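Local coordinates for protein putative tetR-family transcriptional regulator (Streptomyces coelicolor, PDB 3FIW) that probably binds DNA as a dimeric TetR-family regulator, most likely repressing transcription of its target genes, at residues R109-R114 and G163-E168; A82-E87 and L101-S106; R50-L55 and P60-Y65; G42-S47 and G117-A122; E94-W99 and V141-P146. All coordinates share one frame; numbering follows the deposited sequence.

Contact 1: R109-R114 and G163-E168; sequences RTLLAR and GCVLEE
The OE1 oxygen of Glu168, which forms a salt bridge with NH2 of Arg108, sits beside the branched end of Leu112, so this carboxylate is held by charge and packed against carbon at once. Methyl CD2 of Leu112 lies against the carboxylate, 3.7 Å from Glu168 CD and slightly farther from both oxygens. The other methyl, CD1, comes within 3.9 Å of Glu168 OE1. Glu168 reaches this place because its CG is anti to the backbone N (chi1 175°) and the chain stays extended beyond it, crossing Leu112 at about a right angle. Cut back to an alanine, this position would probably lose its salt bridge to Arg108 and bare one side of the Leu112 methyls, which would keep only Val165 of this pair of segments.

One turn earlier in the helix, Val165 points its CG1 into the same seam. That methyl meets Leu112 CD2 at 3.8 Å and Leu111 CB at 4.0 Å, while Val165 CG2 faces Leu112 CG. These contacts join helix 96-112 to helix 147-170 in the all-helical core typical of TetR-family regulators, where the long helix also belongs to the dimer interface. It does so here: Leu166 packs on Leu166 of the second subunit, and Glu167 OE2 forms a salt bridge with Arg159 of that subunit. Leu111, buried, carries the packing on to Val162 of the same long helix and to His121 of helix 117-123. Ala118 of that short helix also touches Val165.

Contact 2: A82-E87 and L101-S106; sequences APHAAE and LRNTRS
His84 turns the edge of its imidazole toward helix 96-112, where NE2 donates to the backbone oxygen Asn103 O. The bond is weak, 3.3 Å long with an N-H...O angle of 141°. Next to it along the same ring edge comes Ser106, whose CB lies in the ring plane 3.3 Å from His84 CD2. The approach of Ser106 OG is tighter still than is comfortable, and that detail of the model is doubtful. Glu87 closes the group from a turn further on, its CG 3.3 Å from Ser106 OG.

What places the imidazole is its first torsion: CG stands anti to the backbone N (chi1 -165°), carrying the ring out to the neighbouring helix. The Asn103 side chain runs at about a right angle to that of His84, its amide plane turned 50° from the ring, and its OD1 accepts from Lys136 NZ, outside the pair. Beyond the first shell, Glu87 O accepts from Arg132, which ties the end of this segment to helix 130-142, and Ser106 O accepts from Thr110 OG1. The whole docks the short helix 82-85 against helix 96-112, a core helix of the TetR-family regulatory domain.

Contact 3: R50-L55 and P60-Y65; sequences RLAKRL and PSLYWY
Leu62 points toward helix 48-55 and splits its two methyls between neighbours on that helix. CD1 enters between Leu51 and Ala52, 3.8 Å from Leu51 CG and also 3.8 Å from Ala52 CB. It comes closer still to the backbone, with Ala52 N at 3.5 Å, which puts this methyl right down on the helix surface. The other methyl, Leu62 CD2, lies 3.7 Å from Leu55 CD1, one turn further along. The side chain of Leu62 slants across both Leu51 and Leu55, neither alongside nor square to them. With its CG anti to the carbonyl carbon (chi1 -66°), the fork of Leu62 reaches helix 48-55.

No hydrogen bond joins the segments; apolar packing holds them. This is consistent with the hydrophobic seam of the predicted helix-turn-helix unit, with the weakly bonded helix 60-63 in the position of the recognition helix, as in other TetR-family proteins, and probably the part offered to DNA. Ser61 OG bonds to Glu58 O in the turn. Behind the seam lies helix 27-41, where Val30 touches both Leu51 and Leu55, while Ala52 packs on Gln59 of the turn joining the pair.

Contact 4: G42-S47 and G117-A122; sequences GLDGVS and GARLHA
The backbone of Leu43 comes nearest helix 117-123 at Leu120, 7.1 Å from CA to CA, in the turn that follows helix 27-41 after Gly42 has left helical angles with a positive phi. Leu43, with CG anti to its N (chi1 -171°), divides its methyls: CD1 meets Leu120 CD1 at 3.7 Å, and CD2 lies 3.6 Å from Arg119 CB. The same CD2 also covers one face of the Arg119 guanidinium, 3.8 Å from Arg119 NH1. That group folds back over Leu43 because its chain bends at chi3.

Beside this, Arg119 NH1 donates to Asp44 OD1 in a 2.8 Å salt bridge that is nearly straight, 170° at the hydrogen. Asp44 OD1 lies in the guanidinium plane, but the donor comes from well above the plane of the carboxylate, and the two flat groups stand 64° apart. Within this pair a single carboxylate oxygen, OD1, makes the bond.

Leu43 N is held by Asp116 OD2 just ahead of the helix. Leu120 continues the packing onto Leu35 and Leu38 of helix 27-41 and onto Leu73 and Met76 of helix 69-79, so helix 117-123 of the regulatory core rests against the DNA-binding part, as in other TetR-family proteins.

Contact 5: E94-W99 and V141-P146; sequences EDWHGW and VASGVP
Trp96, the residue after the N-cap of helix 96-112, meets Ser143 and Val145 on the Schellman turn that ends helix 130-142. Val145 CG2 stands over the face of the indole in a CH-pi contact, 3.8 Å from the centroid of the Trp96 six-membered ring and only 15° off its normal. The opposite face is covered by His97 CB, so the indole is clasped between the two. Its CG sits between the backbone N and the carbonyl carbon (chi1 77°), which turns the indole toward Val145. At the base of the ring, Trp96 CB packs against Ser143 CB at 3.5 Å, while Ser143 OG hydrogen-bonds to Phe139 O.

Both ends of the contact are shaped by their turns. Asp95 caps its helix with two weak bonds, OD1 to His97 N and OD2 to Gly98 N, and Gly144, with positive phi, lets the chain swing back so that Val145 faces the tryptophan. Without the indole, as with an alanine at this position, Val145 CG2 would probably lose the face it rests on and a gap would open beside it.

Trp96 also reaches Phe139 and Leu140 of helix 130-142, Val145 packs on Ala150 of helix 147-170, and Val208 of the second subunit touches both.

How the contacts relate
From the N terminus, contact 4 opens first, at 42-47, and closes at 117-122, tying the DNA-binding part to the regulatory core. Contact 3 nests wholly inside that loop as the short helix-turn-helix closure, and contact 2, also nested there, brings 82-87 back to helix 96-112. Contact 5 crosses contacts 1, 2 and 4, running from 94-99 to 141-146, and joins contact 2 through the Arg102-Glu94 salt bridge. Contact 1 also crosses contact 4, closing at 163-168. Contacts 1, 2 and 5 share helix 96-112, and all three touch the second subunit. Contacts 3 and 5 lie on opposite sides of the chain's centre, their centres about 46 Å apart.

Contact 1: R109-R114 and G163-E168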
# COMPACT_ATOMS: atom_id res chain seq x y z
N ARG A 109 6.70 -7.98 -8.96
CA ARG A 109 7.19 -7.79 -10.31
C ARG A 109 6.02 -7.31 -11.21
O ARG A 109 6.17 -6.36 -12.00
CB ARG A 109 7.80 -9.11 -10.81
CG ARG A 109 8.38 -9.10 -12.25
CD ARG A 109 8.69 -10.54 -12.76
NE ARG A 109 9.59 -11.21 -11.83
CZ ARG A 109 9.31 -12.32 -11.14
NH1 ARG A 109 8.16 -12.99 -11.32
NH2 ARG A 109 10.23 -12.82 -10.32
N THR A 110 4.85 -7.91 -11.03
CA THR A 110 3.69 -7.54 -11.85
C THR A 110 3.32 -6.08 -11.64
O THR A 110 3.11 -5.37 -12.63
CB THR A 110 2.53 -8.49 -11.65
OG1 THR A 110 2.98 -9.83 -11.94
CG2 THR A 110 1.39 -8.20 -12.60
N LEU A 111 3.32 -5.62 -10.37
CA LEU A 111 2.83 -4.31 -10.05
C LEU A 111 3.83 -3.29 -10.56
O LEU A 111 3.43 -2.25 -11.11
CB LEU A 111 2.60 -4.17 -8.52
CG LEU A 111 1.46 -4.97 -7.86
CD1 LEU A 111 1.46 -4.72 -6.33
CD2 LEU A 111 0.04 -4.64 -8.46
N LEU A 112 5.12 -3.63 -10.45
CA LEU A 112 6.20 -2.73 -10.93
C LEU A 112 6.32 -2.64 -12.45
O LEU A 112 7.04 -1.72 -12.99
CB LEU A 112 7.55 -3.16 -10.34
CG LEU A 112 7.87 -2.84 -8.87
CD1 LEU A 112 9.11 -3.62 -8.43
CD2 LEU A 112 8.11 -1.34 -8.66
N ALA A 113 5.65 -3.55 -13.15
CA ALA A 113 5.80 -3.68 -14.61
C ALA A 113 5.16 -2.55 -15.41
O ALA A 113 5.43 -2.40 -16.59
CB ALA A 113 5.25 -5.05 -15.07
N ARG A 114 4.27 -1.79 -14.78
CA ARG A 114 3.63 -0.63 -15.40
C ARG A 114 3.84 0.51 -14.46
O ARG A 114 3.77 0.32 -13.22
CB ARG A 114 2.12 -0.84 -15.54
CG ARG A 114 1.73 -1.89 -16.56
CD ARG A 114 2.25 -1.53 -17.94
NE ARG A 114 1.85 -2.55 -18.92
CZ ARG A 114 1.95 -2.43 -20.25
NH1 ARG A 114 2.47 -1.34 -20.79
NH2 ARG A 114 1.52 -3.44 -21.02
N GLY A 163 1.80 -2.06 -0.30
CA GLY A 163 2.38 -0.96 0.42
C GLY A 163 3.81 -0.73 0.02
O GLY A 163 4.24 0.42 -0.12
N CYS A 164 4.59 -1.82 -0.14
CA CYS A 164 5.99 -1.66 -0.62
C CYS A 164 6.09 -0.96 -1.97
O CYS A 164 6.87 0.03 -2.14
CB CYS A 164 6.65 -3.03 -0.73
SG CYS A 164 7.12 -3.76 0.83
N VAL A 165 5.34 -1.51 -2.94
CA VAL A 165 5.39 -1.02 -4.32
C VAL A 165 4.86 0.41 -4.46
O VAL A 165 5.41 1.19 -5.20
CB VAL A 165 4.76 -1.97 -5.37
CG1 VAL A 165 4.79 -1.33 -6.77
CG2 VAL A 165 5.50 -3.34 -5.45
N LEU A 166 3.79 0.73 -3.74
CA LEU A 166 3.30 2.09 -3.69
C LEU A 166 4.41 3.04 -3.30
O LEU A 166 4.61 4.05 -3.96
CB LEU A 166 2.18 2.15 -2.64
CG LEU A 166 0.66 2.28 -2.80
CD1 LEU A 166 0.13 2.52 -4.23
CD2 LEU A 166 -0.07 1.19 -2.12
N GLU A 167 5.16 2.71 -2.24
CA GLU A 167 6.25 3.56 -1.79
C GLU A 167 7.44 3.61 -2.81
O GLU A 167 7.99 4.65 -3.10
CB GLU A 167 6.65 3.15 -0.34
CG GLU A 167 6.78 4.38 0.61
CD GLU A 167 7.24 4.05 2.07
OE1 GLU A 167 8.07 4.85 2.60
OE2 GLU A 167 6.80 3.04 2.69
N GLU A 168 7.80 2.48 -3.40
CA GLU A 168 8.82 2.46 -4.45
C GLU A 168 8.46 3.34 -5.66
O GLU A 168 9.31 4.12 -6.17
CB GLU A 168 9.18 1.03 -4.87
CG GLU A 168 10.15 0.92 -6.04
CD GLU A 168 10.77 -0.48 -6.21
OE1 GLU A 168 10.38 -1.44 -5.50
OE2 GLU A 168 11.65 -0.65 -7.08

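Contact 2: A82-E87 and L101-S106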
# COMPACT_ATOMS: atom_id res chain seq x y z
N ALA A 82 -2.16 -9.88 -15.84
CA ALA A 82 -2.00 -11.05 -16.71
C ALA A 82 -0.66 -11.74 -16.46
O ALA A 82 -0.66 -12.95 -16.33
CB ALA A 82 -2.16 -10.69 -18.19
N PRO A 83 0.46 -10.96 -16.40
CA PRO A 83 1.79 -11.57 -16.14
C PRO A 83 1.86 -12.39 -14.82
O PRO A 83 2.49 -13.44 -14.76
CB PRO A 83 2.75 -10.37 -16.10
CG PRO A 83 2.03 -9.25 -16.83
CD PRO A 83 0.55 -9.50 -16.59
N HIS A 84 1.22 -11.92 -13.77
CA HIS A 84 1.09 -12.75 -12.58
C HIS A 84 0.31 -14.07 -12.84
O HIS A 84 0.71 -15.13 -12.36
CB HIS A 84 0.49 -11.97 -11.39
CG HIS A 84 0.66 -12.67 -10.06
ND1 HIS A 84 -0.39 -12.91 -9.21
CD2 HIS A 84 1.77 -13.18 -9.47
CE1 HIS A 84 0.06 -13.57 -8.14
NE2 HIS A 84 1.36 -13.73 -8.28
N ALA A 85 -0.79 -13.97 -13.60
CA ALA A 85 -1.61 -15.13 -13.95
C ALA A 85 -0.93 -16.06 -14.91
O ALA A 85 -1.33 -17.21 -15.07
CB ALA A 85 -2.94 -14.67 -14.53
N ALA A 86 0.08 -15.56 -15.61
CA ALA A 86 0.82 -16.41 -16.54
C ALA A 86 1.82 -17.35 -15.85
O ALA A 86 2.41 -18.19 -16.50
CB ALA A 86 1.56 -15.56 -17.58
N GLU A 87 2.03 -17.20 -14.53
CA GLU A 87 3.03 -18.02 -13.84
C GLU A 87 2.54 -19.44 -13.62
O GLU A 87 1.36 -19.64 -13.39
CB GLU A 87 3.37 -17.40 -12.50
CG GLU A 87 4.08 -16.09 -12.64
CD GLU A 87 5.52 -16.26 -12.93
OE1 GLU A 87 6.24 -16.77 -12.05
OE2 GLU A 87 5.95 -15.89 -14.03
N LEU A 101 7.68 -17.52 -1.44
CA LEU A 101 8.50 -16.36 -1.79
C LEU A 101 8.35 -16.00 -3.25
O LEU A 101 8.17 -14.84 -3.57
CB LEU A 101 9.97 -16.65 -1.46
CG LEU A 101 10.24 -16.94 0.05
CD1 LEU A 101 11.68 -17.34 0.22
CD2 LEU A 101 9.92 -15.75 0.92
N ARG A 102 8.50 -17.01 -4.11
CA ARG A 102 8.39 -16.85 -5.56
C ARG A 102 7.04 -16.20 -6.00
O ARG A 102 7.02 -15.23 -6.81
CB ARG A 102 8.64 -18.20 -6.25
CG ARG A 102 8.99 -18.12 -7.74
CD ARG A 102 9.14 -19.50 -8.43
NE ARG A 102 9.81 -20.39 -7.50
CZ ARG A 102 9.35 -21.59 -7.16
NH1 ARG A 102 8.23 -22.04 -7.71
NH2 ARG A 102 10.03 -22.33 -6.26
N ASN A 103 5.93 -16.67 -5.42
CA ASN A 103 4.59 -16.07 -5.67
C ASN A 103 4.45 -14.56 -5.34
O ASN A 103 3.88 -13.75 -6.11
CB ASN A 103 3.56 -16.85 -4.89
CG ASN A 103 2.18 -16.45 -5.26
OD1 ASN A 103 1.73 -16.72 -6.37
ND2 ASN A 103 1.50 -15.78 -4.36
N THR A 104 5.00 -14.17 -4.18
CA THR A 104 4.95 -12.78 -3.75
C THR A 104 5.90 -11.93 -4.61
O THR A 104 5.55 -10.78 -4.97
CB THR A 104 5.38 -12.62 -2.26
OG1 THR A 104 4.64 -13.51 -1.47
CG2 THR A 104 5.09 -11.19 -1.72
N ARG A 105 7.09 -12.48 -4.90
CA ARG A 105 8.02 -11.85 -5.87
C ARG A 105 7.35 -11.66 -7.23
O ARG A 105 7.52 -10.63 -7.88
CB ARG A 105 9.33 -12.61 -6.03
CG ARG A 105 10.25 -12.61 -4.79
CD ARG A 105 11.39 -13.65 -4.95
NE ARG A 105 12.21 -13.63 -3.76
CZ ARG A 105 12.77 -14.69 -3.16
NH1 ARG A 105 12.61 -15.91 -3.64
NH2 ARG A 105 13.51 -14.50 -2.04
N SER A 106 6.56 -12.62 -7.66
CA SER A 106 5.81 -12.44 -8.90
C SER A 106 4.83 -11.26 -8.84
O SER A 106 4.74 -10.46 -9.79
CB SER A 106 5.07 -13.72 -9.33
OG SER A 106 4.41 -13.48 -10.58

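Contact 3: R50-L55 and P60-Y65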
# COMPACT_ATOMS: atom_id res chain seq x y z
N ARG A 50 -6.74 11.40 -24.23
CA ARG A 50 -5.34 11.18 -24.52
C ARG A 50 -5.12 9.80 -25.16
O ARG A 50 -4.32 9.67 -26.10
CB ARG A 50 -4.55 11.31 -23.21
CG ARG A 50 -3.27 12.08 -23.34
CD ARG A 50 -2.95 12.67 -22.00
NE ARG A 50 -1.81 13.58 -22.08
CZ ARG A 50 -1.39 14.34 -21.08
NH1 ARG A 50 -2.01 14.30 -19.90
NH2 ARG A 50 -0.34 15.13 -21.26
N LEU A 51 -5.85 8.79 -24.68
CA LEU A 51 -5.83 7.48 -25.27
C LEU A 51 -6.34 7.51 -26.72
O LEU A 51 -5.73 6.91 -27.61
CB LEU A 51 -6.64 6.49 -24.40
CG LEU A 51 -6.96 5.06 -24.88
CD1 LEU A 51 -5.72 4.23 -25.15
CD2 LEU A 51 -7.82 4.40 -23.83
N ALA A 52 -7.46 8.21 -26.94
CA ALA A 52 -8.02 8.36 -28.29
C ALA A 52 -6.93 8.84 -29.25
O ALA A 52 -6.75 8.29 -30.33
CB ALA A 52 -9.18 9.33 -28.29
N LYS A 53 -6.23 9.88 -28.82
CA LYS A 53 -5.22 10.53 -29.63
C LYS A 53 -4.03 9.61 -29.90
O LYS A 53 -3.60 9.53 -31.02
CB LYS A 53 -4.84 11.85 -28.94
CG LYS A 53 -3.40 12.25 -29.04
CD LYS A 53 -3.19 13.30 -30.12
CE LYS A 53 -1.84 13.95 -29.90
NZ LYS A 53 -1.58 14.00 -28.43
N ARG A 54 -3.53 8.90 -28.88
CA ARG A 54 -2.54 7.81 -29.07
C ARG A 54 -2.96 6.82 -30.14
O ARG A 54 -2.13 6.31 -30.89
CB ARG A 54 -2.28 7.03 -27.75
CG ARG A 54 -0.97 7.38 -26.97
CD ARG A 54 -0.45 8.79 -27.32
NE ARG A 54 0.00 9.63 -26.19
CZ ARG A 54 -0.61 10.75 -25.77
NH1 ARG A 54 -1.74 11.16 -26.35
NH2 ARG A 54 -0.11 11.46 -24.75
N LEU A 55 -4.26 6.52 -30.19
CA LEU A 55 -4.83 5.53 -31.11
C LEU A 55 -5.08 6.14 -32.48
O LEU A 55 -5.26 5.41 -33.44
CB LEU A 55 -6.12 4.92 -30.53
CG LEU A 55 -6.08 3.95 -29.32
CD1 LEU A 55 -7.45 3.75 -28.77
CD2 LEU A 55 -5.51 2.61 -29.71
N PRO A 60 -15.11 10.10 -28.91
CA PRO A 60 -16.39 9.38 -28.71
C PRO A 60 -16.41 7.92 -29.18
O PRO A 60 -17.17 7.13 -28.64
CB PRO A 60 -17.39 10.22 -29.51
CG PRO A 60 -16.78 11.60 -29.49
CD PRO A 60 -15.33 11.35 -29.67
N SER A 61 -15.59 7.57 -30.15
CA SER A 61 -15.48 6.17 -30.55
C SER A 61 -15.00 5.23 -29.42
O SER A 61 -15.23 4.03 -29.50
CB SER A 61 -14.61 6.02 -31.80
OG SER A 61 -13.25 5.97 -31.42
N LEU A 62 -14.34 5.77 -28.40
CA LEU A 62 -13.89 4.99 -27.25
C LEU A 62 -14.96 4.79 -26.19
O LEU A 62 -14.88 3.81 -25.46
CB LEU A 62 -12.65 5.61 -26.59
CG LEU A 62 -11.36 5.62 -27.41
CD1 LEU A 62 -10.22 6.13 -26.53
CD2 LEU A 62 -11.05 4.25 -28.03
N TYR A 63 -15.91 5.72 -26.09
CA TYR A 63 -17.14 5.53 -25.30
C TYR A 63 -17.76 4.11 -25.43
O TYR A 63 -18.28 3.56 -24.47
CB TYR A 63 -18.20 6.60 -25.71
CG TYR A 63 -19.52 6.56 -24.93
CD1 TYR A 63 -19.57 6.86 -23.57
CD2 TYR A 63 -20.71 6.23 -25.58
CE1 TYR A 63 -20.78 6.79 -22.85
CE2 TYR A 63 -21.93 6.19 -24.87
CZ TYR A 63 -21.96 6.46 -23.52
OH TYR A 63 -23.18 6.39 -22.85
N TRP A 64 -17.70 3.54 -26.62
CA TRP A 64 -18.29 2.24 -26.93
C TRP A 64 -17.56 1.08 -26.28
O TRP A 64 -18.15 -0.02 -26.10
CB TRP A 64 -18.38 2.09 -28.46
CG TRP A 64 -19.19 3.26 -29.02
CD1 TRP A 64 -18.74 4.30 -29.80
CD2 TRP A 64 -20.57 3.53 -28.75
NE1 TRP A 64 -19.79 5.18 -30.05
CE2 TRP A 64 -20.92 4.71 -29.43
CE3 TRP A 64 -21.55 2.87 -28.00
CZ2 TRP A 64 -22.20 5.26 -29.36
CZ3 TRP A 64 -22.82 3.40 -27.97
CH2 TRP A 64 -23.13 4.57 -28.63
N TYR A 65 -16.29 1.32 -25.96
CA TYR A 65 -15.47 0.42 -25.12
C TYR A 65 -15.60 0.69 -23.61
O TYR A 65 -15.69 -0.25 -22.81
CB TYR A 65 -13.99 0.54 -25.50
CG TYR A 65 -13.74 0.08 -26.91
CD1 TYR A 65 -13.73 -1.28 -27.23
CD2 TYR A 65 -13.61 1.00 -27.94
CE1 TYR A 65 -13.54 -1.70 -28.53
CE2 TYR A 65 -13.42 0.61 -29.20
CZ TYR A 65 -13.37 -0.74 -29.49
OH TYR A 65 -13.22 -1.10 -30.78

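Contact 4: G42-S47 and G117-A122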
# COMPACT_ATOMS: atom_id res chain seq x y z
N GLY A 42 1.95 8.50 -16.77
CA GLY A 42 1.62 8.34 -15.35
C GLY A 42 0.13 8.17 -15.25
O GLY A 42 -0.61 8.56 -16.17
N LEU A 43 -0.33 7.58 -14.15
CA LEU A 43 -1.77 7.41 -13.90
C LEU A 43 -2.53 8.74 -13.93
O LEU A 43 -3.66 8.80 -14.42
CB LEU A 43 -2.02 6.67 -12.57
CG LEU A 43 -3.40 6.17 -12.12
CD1 LEU A 43 -4.04 5.19 -13.13
CD2 LEU A 43 -3.34 5.53 -10.75
N ASP A 44 -1.92 9.79 -13.39
CA ASP A 44 -2.53 11.11 -13.32
C ASP A 44 -2.75 11.69 -14.70
O ASP A 44 -3.66 12.50 -14.87
CB ASP A 44 -1.68 12.06 -12.48
CG ASP A 44 -1.86 11.85 -10.97
OD1 ASP A 44 -2.74 11.05 -10.54
OD2 ASP A 44 -1.14 12.52 -10.21
N GLY A 45 -1.92 11.28 -15.67
CA GLY A 45 -2.17 11.62 -17.11
C GLY A 45 -3.07 10.72 -17.99
O GLY A 45 -3.22 10.97 -19.21
N VAL A 46 -3.69 9.69 -17.44
CA VAL A 46 -4.50 8.78 -18.24
C VAL A 46 -5.90 9.41 -18.38
O VAL A 46 -6.53 9.78 -17.38
CB VAL A 46 -4.55 7.34 -17.64
CG1 VAL A 46 -5.43 6.41 -18.44
CG2 VAL A 46 -3.17 6.76 -17.56
N SER A 47 -6.34 9.60 -19.63
CA SER A 47 -7.68 10.08 -19.95
C SER A 47 -8.09 9.43 -21.25
O SER A 47 -7.25 8.96 -22.04
CB SER A 47 -7.73 11.60 -20.11
OG SER A 47 -6.83 12.03 -21.10
N GLY A 117 1.85 1.38 -11.32
CA GLY A 117 1.25 0.04 -11.26
C GLY A 117 0.45 -0.23 -10.00
O GLY A 117 -0.67 -0.72 -10.09
N ALA A 118 1.01 0.09 -8.82
CA ALA A 118 0.30 -0.24 -7.57
C ALA A 118 -0.89 0.67 -7.24
O ALA A 118 -1.89 0.19 -6.73
CB ALA A 118 1.26 -0.42 -6.37
N ARG A 119 -0.82 1.96 -7.59
CA ARG A 119 -1.98 2.88 -7.51
C ARG A 119 -3.09 2.47 -8.45
O ARG A 119 -4.28 2.60 -8.12
CB ARG A 119 -1.57 4.35 -7.81
CG ARG A 119 -0.77 5.02 -6.71
CD ARG A 119 -0.33 6.40 -7.15
NE ARG A 119 -1.47 7.14 -7.68
CZ ARG A 119 -1.41 8.17 -8.53
NH1 ARG A 119 -2.53 8.73 -8.91
NH2 ARG A 119 -0.25 8.66 -8.98
N LEU A 120 -2.71 1.98 -9.62
CA LEU A 120 -3.70 1.44 -10.54
C LEU A 120 -4.41 0.25 -9.92
O LEU A 120 -5.64 0.17 -9.96
CB LEU A 120 -3.03 1.04 -11.87
CG LEU A 120 -3.94 0.50 -12.98
CD1 LEU A 120 -4.80 1.58 -13.64
CD2 LEU A 120 -3.09 -0.26 -14.02
N HIS A 121 -3.64 -0.68 -9.36
CA HIS A 121 -4.23 -1.84 -8.71
C HIS A 121 -5.15 -1.48 -7.55
O HIS A 121 -6.35 -1.83 -7.55
CB HIS A 121 -3.10 -2.71 -8.18
CG HIS A 121 -3.52 -4.09 -7.78
ND1 HIS A 121 -3.61 -4.49 -6.46
CD2 HIS A 121 -3.83 -5.18 -8.52
CE1 HIS A 121 -3.94 -5.77 -6.40
NE2 HIS A 121 -4.08 -6.21 -7.64
N ALA A 122 -4.60 -0.75 -6.59
CA ALA A 122 -5.34 -0.31 -5.38
C ALA A 122 -6.61 0.47 -5.72
O ALA A 122 -7.66 0.28 -5.10
CB ALA A 122 -4.44 0.49 -4.43

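Contact 5: E94-W99 and V141-P146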
# COMPACT_ATOMS: atom_id res chain seq x y z
N GLU A 94 6.76 -29.80 -4.60
CA GLU A 94 7.72 -28.70 -4.61
C GLU A 94 7.72 -28.01 -3.27
O GLU A 94 6.76 -28.13 -2.50
CB GLU A 94 7.63 -27.75 -5.80
CG GLU A 94 6.52 -26.77 -5.79
CD GLU A 94 6.57 -25.85 -6.98
OE1 GLU A 94 7.26 -24.81 -6.91
OE2 GLU A 94 5.90 -26.17 -7.98
N ASP A 95 8.86 -27.38 -2.99
CA ASP A 95 9.12 -26.71 -1.73
C ASP A 95 8.11 -25.55 -1.61
O ASP A 95 8.16 -24.60 -2.40
CB ASP A 95 10.58 -26.22 -1.70
CG ASP A 95 10.87 -25.31 -0.53
OD1 ASP A 95 10.27 -25.54 0.54
OD2 ASP A 95 11.69 -24.37 -0.68
N TRP A 96 7.20 -25.67 -0.65
CA TRP A 96 6.12 -24.73 -0.50
C TRP A 96 6.71 -23.39 -0.09
O TRP A 96 6.08 -22.39 -0.29
CB TRP A 96 5.11 -25.16 0.58
CG TRP A 96 5.60 -24.93 2.02
CD1 TRP A 96 6.13 -25.88 2.88
CD2 TRP A 96 5.65 -23.67 2.74
NE1 TRP A 96 6.47 -25.30 4.05
CE2 TRP A 96 6.20 -23.94 4.00
CE3 TRP A 96 5.28 -22.33 2.42
CZ2 TRP A 96 6.40 -22.93 4.97
CZ3 TRP A 96 5.48 -21.32 3.38
CH2 TRP A 96 6.03 -21.63 4.65
N HIS A 97 7.88 -23.43 0.55
CA HIS A 97 8.54 -22.28 1.16
C HIS A 97 9.11 -21.36 0.09
O HIS A 97 8.82 -20.19 0.10
CB HIS A 97 9.61 -22.74 2.17
CG HIS A 97 10.17 -21.64 3.02
ND1 HIS A 97 10.34 -20.34 2.57
CD2 HIS A 97 10.69 -21.66 4.28
CE1 HIS A 97 10.90 -19.61 3.52
NE2 HIS A 97 11.10 -20.39 4.58
N GLY A 98 9.92 -21.92 -0.81
CA GLY A 98 10.45 -21.24 -1.98
C GLY A 98 9.38 -20.77 -2.95
O GLY A 98 9.51 -19.69 -3.52
N TRP A 99 8.33 -21.57 -3.16
CA TRP A 99 7.20 -21.16 -3.97
C TRP A 99 6.52 -19.95 -3.34
O TRP A 99 6.22 -18.96 -4.03
CB TRP A 99 6.17 -22.26 -4.13
CG TRP A 99 4.92 -21.71 -4.84
CD1 TRP A 99 4.71 -21.63 -6.20
CD2 TRP A 99 3.76 -21.11 -4.22
NE1 TRP A 99 3.49 -21.04 -6.45
CE2 TRP A 99 2.87 -20.73 -5.27
CE3 TRP A 99 3.36 -20.89 -2.90
CZ2 TRP A 99 1.64 -20.13 -5.02
CZ3 TRP A 99 2.14 -20.29 -2.65
CH2 TRP A 99 1.29 -19.92 -3.70
N VAL A 141 -1.85 -26.04 1.85
CA VAL A 141 -2.46 -26.99 2.80
C VAL A 141 -1.88 -28.40 2.62
O VAL A 141 -1.51 -29.03 3.61
CB VAL A 141 -4.00 -27.03 2.65
CG1 VAL A 141 -4.65 -28.15 3.55
CG2 VAL A 141 -4.62 -25.64 2.91
N ALA A 142 -1.79 -28.90 1.38
CA ALA A 142 -1.18 -30.21 1.15
C ALA A 142 0.32 -30.26 1.49
O ALA A 142 0.88 -31.33 1.65
CB ALA A 142 -1.45 -30.72 -0.28
N SER A 143 0.96 -29.10 1.65
CA SER A 143 2.37 -29.03 2.04
C SER A 143 2.51 -29.03 3.57
O SER A 143 3.62 -29.04 4.10
CB SER A 143 3.05 -27.80 1.42
OG SER A 143 2.85 -27.80 0.01
N GLY A 144 1.39 -29.00 4.27
CA GLY A 144 1.44 -29.00 5.71
C GLY A 144 1.28 -27.65 6.38
O GLY A 144 1.26 -27.60 7.61
N VAL A 145 1.18 -26.56 5.61
CA VAL A 145 0.77 -25.27 6.16
C VAL A 145 -0.71 -25.31 6.61
O VAL A 145 -1.60 -25.58 5.80
CB VAL A 145 1.01 -24.06 5.15
CG1 VAL A 145 0.73 -22.73 5.83
CG2 VAL A 145 2.42 -24.09 4.52
N PRO A 146 -0.99 -25.03 7.90
CA PRO A 146 -2.38 -25.04 8.38
C PRO A 146 -3.18 -23.97 7.64
O PRO A 146 -2.67 -22.88 7.44
CB PRO A 146 -2.24 -24.67 9.85
CG PRO A 146 -0.83 -25.07 10.20
CD PRO A 146 -0.05 -24.71 8.99